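Glutathione S-transferase (Pseudomonas fluorescens, PDB 3M3M) binds glutathione and probably catalyses its conjugation to electrophilic compounds, as glutathione transferases do. Local coordinates at residues Phe98-Tyr102 / Ser103-Tyr107; Lys137-Asp140 / Val141-Lys144; Gln92-Gln95 / Trp96-Phe99. All coordinates share one frame; numbering follows the deposited sequence.

Contact 1: Phe98-Tyr102 / Ser103-Tyr107; sequences FFEQY and SHEPY. With GSH (glutathione), chain B.
Glu100 and Glu105 meet at a pi-type turn in helix 87-117, the long first helix of the all-helical half of this transferase. Glu100 O takes the N-H of Glu105 at 2.7 Å, a straight bond (166°) running nearly along the C=O axis, while the shorter-spaced bond from His104 N to the same oxygen is weak. One step earlier the register is still ordinary, with Ser103 N bonded to Phe99 O at 2.8 Å. One step later Pro106 has no N-H to give, and its CD lies 3.4 Å from Gln101 O, so the helix kinks here. The side chain of Gln101 lines the glutathione pocket. Buried Glu100 is bent at chi2 (-99°), bringing OE2 to 3.5 Å from Glu105 CB. Its carboxylate is well supplied: OE2 forms a salt bridge with Lys17, OE1 accepts from Asn70, and a water donates a hydrogen bond to OE2 at 2.7 Å. That same water bonds to His104 ND1 at 2.8 Å, in the plane of the imidazole, whose NE2 has a weak bond to Thr168. Across the kink, a second water joins Tyr102 O (3.0 Å, the water donating) to Tyr107 OH (2.6 Å), at the edge of that phenol ring.

Contact 2: Lys137-Asp140 / Val141-Lys144; sequences KALD and VMEK
One regular turn of helix 125-146 joins Asp140 to Lys144, and Asp140 O is linked to Lys144 twice, by the backbone N-H and through water by NZ. Asp140 O accepts the N-H of Lys144 at 3.0 Å in the usual i to i+4 bond, and accepts a second hydrogen bond, from a water at 2.8 Å. The water in turn accepts from Lys144 NZ, so the ammonium group is tied to the helix backbone through one solvent molecule. Lys144 gets there by running straight through chi2 and chi3 and bending only at its last torsion (chi4 73°), which turns NZ back along the helix. The two charges do not pair directly: Asp140 OD2 stays 5.2 Å from Lys144 NZ, and OD1 is bonded to the hydroxyl of Tyr181.

In the helical C-terminal half of the transferase fold, this helix packs against helix 87-117 on one side chain row and reaches helix 182-192 with another. Glu143 gives its N-H to Leu139 O at 2.8 Å, a bond internal to helix 125-146. Its carboxylate serves helix 182-192: it leads off its own helix and accepts from two backbone N-H groups, Gly183 to OE2 and Ile184 to OE1, at the first turn there. The bidentate hold fixes the rotation of the carboxylate. Leu139 and Met142, modelled as selenomethionine, are buried. Leu139 CD2 lies 4.2 Å from Met142 SE, and both side chains rest on Ile184 and Thr168. Val141, on the side that meets Trp96 and Phe99 of helix 87-117, has CG2 3.5 Å from Lys137 O.

Contact 3: Gln92-Gln95 / Trp96-Phe99; sequences QVLQ and WQFF
Gln95 sets NE2 of its amide over one face of the Trp96 indole, 3.4 Å above the ring plane and offset toward the rim. The two side chains run side by side in the same direction, and the amide plane stands at 71° to the ring. With CG anti to the backbone N (chi1 170°) and an extended chain beyond it, Gln95 carries its amide out to that face. NE2 and the indole NE1 are both donors, so they do not bond to one another. On the same five-membered ring, Trp96 CD1 comes to 3.1 Å from Gln92 O, the same carbonyl that accepts the Trp96 N-H.

This is regular alpha-helix, an early part of helix 87-117, with straight i to i+4 bonds throughout. Trp96 faces inward, onto Ala160 and Leu164 of helix 159-168 and Val141 of helix 125-146, and its edge at CZ3 meets the face of the Phe99 ring, edge-to-face. Replacing the indole by an alanine is likely to open a gap between helices 159-168 and 125-146, and to leave the Phe99 ring without its edge partner. On another side of the helix, Phe98 CE2 touches Leu94 CB at 4.0 Å. Leu94 also sends CD2 to 3.5 Å from Gln97 OE1, an oxygen that takes its hydrogen bond from Asn74 ND2 on helix 69-77.

How the contacts relate
From the N terminus the chain enters contact 3 first, runs straight into contact 1, and only after leaving helix 87-117 reaches contact 2 on helix 125-146. All three are local, so none closes a long loop and none nests in or crosses another; contacts 3 and 1 simply overlap at Phe98 and Phe99. The tie between the two helices is made by side chains: Val141 of contact 2 packs on Trp96 and Phe99, while Met142 meets Phe99 and His104. Trp96, Phe99 and His104 thus face helix 125-146, while Glu100 and Gln101 turn to helix 13-24 and, for Gln101, the glutathione pocket, whose residues lie mostly in the N-terminal thioredoxin-like half.

Contact 1: Phe98-Tyr102 / Ser103-Tyr107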
loop_
_atom_site.group_PDB
_atom_site.type_symbol
_atom_site.label_atom_id
_atom_site.label_comp_id
_atom_site.label_asym_id
_atom_site.label_seq_id
_atom_site.Cartn_x
_atom_site.Cartn_y
_atom_site.Cartn_z
ATOM N N PHE A 98 8.073 7.100 -1.862
ATOM C CA PHE A 98 7.785 8.404 -1.265
ATOM C C PHE A 98 6.686 9.058 -2.079
ATOM O O PHE A 98 5.825 9.735 -1.513
ATOM C CB PHE A 98 9.104 9.202 -1.229
ATOM C CG PHE A 98 10.032 8.694 -0.174
ATOM C CD1 PHE A 98 9.647 8.817 1.155
ATOM C CD2 PHE A 98 11.275 8.116 -0.490
ATOM C CE1 PHE A 98 10.487 8.340 2.188
ATOM C CE2 PHE A 98 12.117 7.637 0.479
ATOM C CZ PHE A 98 11.714 7.742 1.846
ATOM N N PHE A 99 6.749 8.938 -3.423
ATOM C CA PHE A 99 5.666 9.459 -4.255
ATOM C C PHE A 99 4.329 8.864 -3.837
ATOM O O PHE A 99 3.314 9.554 -3.742
ATOM C CB PHE A 99 5.946 9.064 -5.740
ATOM C CG PHE A 99 4.718 9.107 -6.677
ATOM C CD1 PHE A 99 4.355 10.264 -7.385
ATOM C CD2 PHE A 99 3.955 7.881 -6.884
ATOM C CE1 PHE A 99 3.185 10.253 -8.268
ATOM C CE2 PHE A 99 2.882 7.878 -7.793
ATOM C CZ PHE A 99 2.503 9.009 -8.457
ATOM N N GLU A 100 4.348 7.567 -3.505
ATOM C CA GLU A 100 3.048 6.947 -3.085
ATOM C C GLU A 100 2.491 7.551 -1.756
ATOM O O GLU A 100 1.236 7.882 -1.671
ATOM C CB GLU A 100 3.213 5.426 -2.895
ATOM C CG GLU A 100 1.900 4.741 -2.450
ATOM C CD GLU A 100 1.823 4.470 -0.924
ATOM O OE1 GLU A 100 2.859 4.434 -0.250
ATOM O OE2 GLU A 100 0.734 4.158 -0.436
ATOM N N GLN A 101 3.391 7.832 -0.800
ATOM C CA GLN A 101 2.968 8.379 0.481
ATOM C C GLN A 101 2.566 9.907 0.343
ATOM O O GLN A 101 1.675 10.354 1.083
ATOM C CB GLN A 101 4.124 8.207 1.507
ATOM C CG GLN A 101 4.241 6.740 1.961
ATOM C CD GLN A 101 3.039 6.314 2.840
ATOM O OE1 GLN A 101 2.270 5.314 2.510
ATOM N NE2 GLN A 101 2.844 7.006 3.931
ATOM N N TYR A 102 3.157 10.638 -0.632
ATOM C CA TYR A 102 2.980 12.111 -0.655
ATOM C C TYR A 102 1.897 12.518 -1.686
ATOM O O TYR A 102 1.034 13.377 -1.435
ATOM C CB TYR A 102 4.327 12.804 -0.993
ATOM C CG TYR A 102 4.185 14.284 -0.713
ATOM C CD1 TYR A 102 4.382 14.743 0.583
ATOM C CD2 TYR A 102 3.778 15.184 -1.718
ATOM C CE1 TYR A 102 4.193 16.094 0.941
ATOM C CE2 TYR A 102 3.609 16.559 -1.370
ATOM C CZ TYR A 102 3.844 16.971 -0.038
ATOM O OH TYR A 102 3.621 18.311 0.323
ATOM N N SER A 103 1.910 11.844 -2.830
ATOM C CA SER A 103 1.146 12.260 -4.007
ATOM C C SER A 103 -0.028 11.370 -4.362
ATOM O O SER A 103 -0.775 11.723 -5.243
ATOM C CB SER A 103 2.115 12.334 -5.231
ATOM O OG SER A 103 3.011 13.474 -5.027
ATOM N N HIS A 104 -0.160 10.191 -3.777
ATOM C CA HIS A 104 -1.112 9.166 -4.213
ATOM C C HIS A 104 -2.020 8.720 -3.033
ATOM O O HIS A 104 -3.184 8.999 -3.029
ATOM C CB HIS A 104 -0.297 7.992 -4.758
ATOM C CG HIS A 104 -1.080 6.827 -5.261
ATOM N ND1 HIS A 104 -1.463 5.786 -4.450
ATOM C CD2 HIS A 104 -1.482 6.503 -6.503
ATOM C CE1 HIS A 104 -2.098 4.888 -5.167
ATOM N NE2 HIS A 104 -2.141 5.307 -6.412
ATOM N N GLU A 105 -1.406 8.103 -2.022
ATOM C CA GLU A 105 -2.190 7.612 -0.881
ATOM C C GLU A 105 -3.223 8.666 -0.304
ATOM O O GLU A 105 -4.405 8.357 -0.127
ATOM C CB GLU A 105 -1.246 6.973 0.214
ATOM C CG GLU A 105 -1.947 5.987 1.136
ATOM C CD GLU A 105 -2.603 6.596 2.323
ATOM O OE1 GLU A 105 -2.791 7.868 2.372
ATOM O OE2 GLU A 105 -3.011 5.816 3.260
ATOM N N PRO A 106 -2.810 9.940 -0.037
ATOM C CA PRO A 106 -3.785 10.839 0.592
ATOM C C PRO A 106 -4.970 11.153 -0.291
ATOM O O PRO A 106 -5.949 11.727 0.242
ATOM C CB PRO A 106 -2.982 12.146 0.736
ATOM C CG PRO A 106 -1.507 11.681 0.888
ATOM C CD PRO A 106 -1.484 10.576 -0.158
ATOM N N TYR A 107 -4.911 10.835 -1.581
ATOM C CA TYR A 107 -6.065 11.118 -2.487
ATOM C C TYR A 107 -6.826 9.811 -2.756
ATOM O O TYR A 107 -8.021 9.763 -2.633
ATOM C CB TYR A 107 -5.566 11.759 -3.811
ATOM C CG TYR A 107 -4.653 12.943 -3.419
ATOM C CD1 TYR A 107 -5.141 13.925 -2.599
ATOM C CD2 TYR A 107 -3.299 12.959 -3.735
ATOM C CE1 TYR A 107 -4.354 15.025 -2.150
ATOM C CE2 TYR A 107 -2.477 14.014 -3.277
ATOM C CZ TYR A 107 -3.022 15.035 -2.475
ATOM O OH TYR A 107 -2.260 16.113 -1.978
HETATM N N1 GSH B . 2.282 6.478 6.505
HETATM C CA1 GSH B . 1.619 5.307 7.203
HETATM C C1 GSH B . 1.976 3.969 6.548
HETATM O O11 GSH B . 2.075 2.960 7.304
HETATM O O12 GSH B . 2.096 3.930 5.293
HETATM C CB1 GSH B . 0.084 5.592 7.116
HETATM C CG1 GSH B . -0.595 4.441 7.790
HETATM C CD1 GSH B . -2.074 4.778 8.078
HETATM O OE1 GSH B . -2.617 6.000 7.697
HETATM N N2 GSH B . -2.881 3.879 8.716
HETATM C CA2 GSH B . -4.284 4.202 8.970
HETATM C C2 GSH B . -4.427 4.332 10.424
HETATM O O2 GSH B . -3.752 3.481 11.190
HETATM C CB2 GSH B . -5.115 3.006 8.435
HETATM S SG2 GSH B . -4.920 2.838 6.567
HETATM N N3 GSH B . -5.188 5.283 10.941
HETATM C CA3 GSH B . -5.358 5.303 12.404
HETATM C C3 GSH B . -5.357 6.706 12.984
HETATM O O31 GSH B . -5.865 6.926 14.127
HETATM O O32 GSH B . -4.815 7.623 12.345
HETATM O O HOH W 1 -1.454 4.539 -1.908
HETATM O O HOH W 2 0.271 16.166 -2.377
#

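Contact 2: Lys137-Asp140 / Val141-Lys144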
loop_
_atom_site.group_PDB
_atom_site.type_symbol
_atom_site.label_atom_id
_atom_site.label_comp_id
_atom_site.label_asym_id
_atom_site.label_seq_id
_atom_site.Cartn_x
_atom_site.Cartn_y
_atom_site.Cartn_z
ATOM N N LYS A 137 -4.157 13.003 -11.056
ATOM C CA LYS A 137 -2.834 13.501 -11.416
ATOM C C LYS A 137 -1.767 12.439 -11.115
ATOM O O LYS A 137 -0.847 12.226 -11.857
ATOM C CB LYS A 137 -2.543 14.819 -10.677
ATOM C CG LYS A 137 -1.163 15.430 -10.926
ATOM C CD LYS A 137 -1.060 16.806 -10.124
ATOM C CE LYS A 137 0.298 17.522 -10.222
ATOM N NZ LYS A 137 1.512 16.566 -9.982
ATOM N N ALA A 138 -1.872 11.794 -9.934
ATOM C CA ALA A 138 -0.906 10.715 -9.594
ATOM C C ALA A 138 -1.077 9.498 -10.530
ATOM O O ALA A 138 -0.083 8.895 -10.967
ATOM C CB ALA A 138 -1.131 10.285 -8.102
ATOM N N LEU A 139 -2.328 9.104 -10.823
ATOM C CA LEU A 139 -2.519 7.963 -11.746
ATOM C C LEU A 139 -1.974 8.301 -13.150
ATOM O O LEU A 139 -1.376 7.418 -13.784
ATOM C CB LEU A 139 -4.029 7.613 -11.822
ATOM C CG LEU A 139 -4.643 7.166 -10.455
ATOM C CD1 LEU A 139 -6.223 7.065 -10.583
ATOM C CD2 LEU A 139 -4.035 5.785 -10.086
ATOM N N ASP A 140 -2.029 9.602 -13.511
ATOM C CA ASP A 140 -1.453 9.988 -14.778
ATOM C C ASP A 140 0.042 9.799 -14.817
ATOM O O ASP A 140 0.608 9.306 -15.806
ATOM C CB ASP A 140 -1.736 11.478 -15.101
ATOM C CG ASP A 140 -3.181 11.774 -15.431
ATOM O OD1 ASP A 140 -4.007 10.833 -15.711
ATOM O OD2 ASP A 140 -3.531 12.981 -15.301
ATOM N N VAL A 141 0.732 10.133 -13.722
ATOM C CA VAL A 141 2.185 9.827 -13.645
ATOM C C VAL A 141 2.522 8.328 -13.831
ATOM O O VAL A 141 3.457 7.953 -14.574
ATOM C CB VAL A 141 2.760 10.333 -12.286
ATOM C CG1 VAL A 141 4.241 9.906 -12.149
ATOM C CG2 VAL A 141 2.597 11.908 -12.191
HETATM N N MSE A 142 1.744 7.482 -13.110
HETATM C CA MSE A 142 1.961 6.049 -13.183
HETATM C C MSE A 142 1.679 5.562 -14.640
HETATM O O MSE A 142 2.393 4.682 -15.100
HETATM C CB MSE A 142 0.968 5.330 -12.192
HETATM C CG MSE A 142 1.448 5.579 -10.756
HETATM SE SE MSE A 142 -0.015 4.806 -9.608
HETATM C CE MSE A 142 0.226 2.866 -10.212
ATOM N N GLU A 143 0.587 6.052 -15.231
ATOM C CA GLU A 143 0.187 5.656 -16.633
ATOM C C GLU A 143 1.312 5.963 -17.595
ATOM O O GLU A 143 1.660 5.136 -18.452
ATOM C CB GLU A 143 -1.118 6.341 -17.038
ATOM C CG GLU A 143 -1.702 5.884 -18.471
ATOM C CD GLU A 143 -2.258 4.476 -18.442
ATOM O OE1 GLU A 143 -2.370 3.887 -17.300
ATOM O OE2 GLU A 143 -2.610 4.010 -19.555
ATOM N N LYS A 144 1.913 7.167 -17.501
ATOM C CA LYS A 144 3.058 7.398 -18.391
ATOM C C LYS A 144 4.204 6.436 -18.172
ATOM O O LYS A 144 4.833 5.944 -19.118
ATOM C CB LYS A 144 3.505 8.856 -18.174
ATOM C CG LYS A 144 2.497 9.789 -18.867
ATOM C CD LYS A 144 2.914 11.296 -18.593
ATOM C CE LYS A 144 1.951 12.370 -19.209
ATOM N NZ LYS A 144 0.609 12.435 -18.407
HETATM O O HOH W 3 -0.803 9.976 -18.124
#

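Contact 3: Gln92-Gln95 / Trp96-Phe99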
loop_
_atom_site.group_PDB
_atom_site.type_symbol
_atom_site.label_atom_id
_atom_site.label_comp_id
_atom_site.label_asym_id
_atom_site.label_seq_id
_atom_site.Cartn_x
_atom_site.Cartn_y
_atom_site.Cartn_z
ATOM N N GLN A 92 15.317 4.453 -7.291
ATOM C CA GLN A 92 14.056 4.584 -8.014
ATOM C C GLN A 92 12.897 3.887 -7.321
ATOM O O GLN A 92 11.768 4.366 -7.403
ATOM C CB GLN A 92 14.157 4.099 -9.470
ATOM C CG GLN A 92 15.100 5.180 -10.203
ATOM C CD GLN A 92 15.471 4.872 -11.617
ATOM O OE1 GLN A 92 15.934 3.775 -11.936
ATOM N NE2 GLN A 92 15.369 5.915 -12.493
ATOM N N VAL A 93 13.163 2.715 -6.746
ATOM C CA VAL A 93 12.122 2.057 -5.927
ATOM C C VAL A 93 11.670 3.016 -4.784
ATOM O O VAL A 93 10.462 3.215 -4.578
ATOM C CB VAL A 93 12.649 0.705 -5.384
ATOM C CG1 VAL A 93 11.783 0.210 -4.167
ATOM C CG2 VAL A 93 12.734 -0.277 -6.568
ATOM N N LEU A 94 12.631 3.652 -4.100
ATOM C CA LEU A 94 12.262 4.565 -2.954
ATOM C C LEU A 94 11.555 5.765 -3.518
ATOM O O LEU A 94 10.623 6.205 -2.912
ATOM C CB LEU A 94 13.523 5.039 -2.156
ATOM C CG LEU A 94 14.156 3.825 -1.421
ATOM C CD1 LEU A 94 15.488 4.280 -0.782
ATOM C CD2 LEU A 94 13.223 3.331 -0.276
ATOM N N GLN A 95 11.913 6.217 -4.719
ATOM C CA GLN A 95 11.221 7.375 -5.315
ATOM C C GLN A 95 9.734 7.046 -5.436
ATOM O O GLN A 95 8.919 7.850 -5.065
ATOM C CB GLN A 95 11.857 7.612 -6.711
ATOM C CG GLN A 95 11.131 8.584 -7.560
ATOM C CD GLN A 95 11.700 8.502 -8.968
ATOM O OE1 GLN A 95 12.755 9.075 -9.280
ATOM N NE2 GLN A 95 10.998 7.731 -9.839
ATOM N N TRP A 96 9.391 5.903 -6.047
ATOM C CA TRP A 96 8.000 5.576 -6.198
ATOM C C TRP A 96 7.296 5.403 -4.811
ATOM O O TRP A 96 6.124 5.711 -4.705
ATOM C CB TRP A 96 7.848 4.287 -7.072
ATOM C CG TRP A 96 8.102 4.599 -8.484
ATOM C CD1 TRP A 96 9.255 4.293 -9.164
ATOM C CD2 TRP A 96 7.320 5.431 -9.337
ATOM N NE1 TRP A 96 9.240 4.847 -10.433
ATOM C CE2 TRP A 96 8.036 5.514 -10.589
ATOM C CE3 TRP A 96 6.043 6.046 -9.216
ATOM C CZ2 TRP A 96 7.557 6.247 -11.675
ATOM C CZ3 TRP A 96 5.574 6.797 -10.332
ATOM C CH2 TRP A 96 6.336 6.855 -11.545
ATOM N N GLN A 97 8.003 4.866 -3.838
ATOM C CA GLN A 97 7.395 4.757 -2.494
ATOM C C GLN A 97 7.146 6.133 -1.810
ATOM O O GLN A 97 6.093 6.254 -1.175
ATOM C CB GLN A 97 8.224 3.873 -1.599
ATOM C CG GLN A 97 8.286 2.348 -2.092
ATOM C CD GLN A 97 8.945 1.519 -1.066
ATOM O OE1 GLN A 97 10.042 1.866 -0.603
ATOM N NE2 GLN A 97 8.278 0.424 -0.666
ATOM N N PHE A 98 8.073 7.100 -1.862
ATOM C CA PHE A 98 7.785 8.404 -1.265
ATOM C C PHE A 98 6.686 9.058 -2.079
ATOM O O PHE A 98 5.825 9.735 -1.513
ATOM C CB PHE A 98 9.104 9.202 -1.229
ATOM C CG PHE A 98 10.032 8.694 -0.174
ATOM C CD1 PHE A 98 9.647 8.817 1.155
ATOM C CD2 PHE A 98 11.275 8.116 -0.490
ATOM C CE1 PHE A 98 10.487 8.340 2.188
ATOM C CE2 PHE A 98 12.117 7.637 0.479
ATOM C CZ PHE A 98 11.714 7.742 1.846
ATOM N N PHE A 99 6.749 8.938 -3.423
ATOM C CA PHE A 99 5.666 9.459 -4.255
ATOM C C PHE A 99 4.329 8.864 -3.837
ATOM O O PHE A 99 3.314 9.554 -3.742
ATOM C CB PHE A 99 5.946 9.064 -5.740
ATOM C CG PHE A 99 4.718 9.107 -6.677
ATOM C CD1 PHE A 99 4.355 10.264 -7.385
ATOM C CD2 PHE A 99 3.955 7.881 -6.884
ATOM C CE1 PHE A 99 3.185 10.253 -8.268
ATOM C CE2 PHE A 99 2.882 7.878 -7.793
ATOM C CZ PHE A 99 2.503 9.009 -8.457
#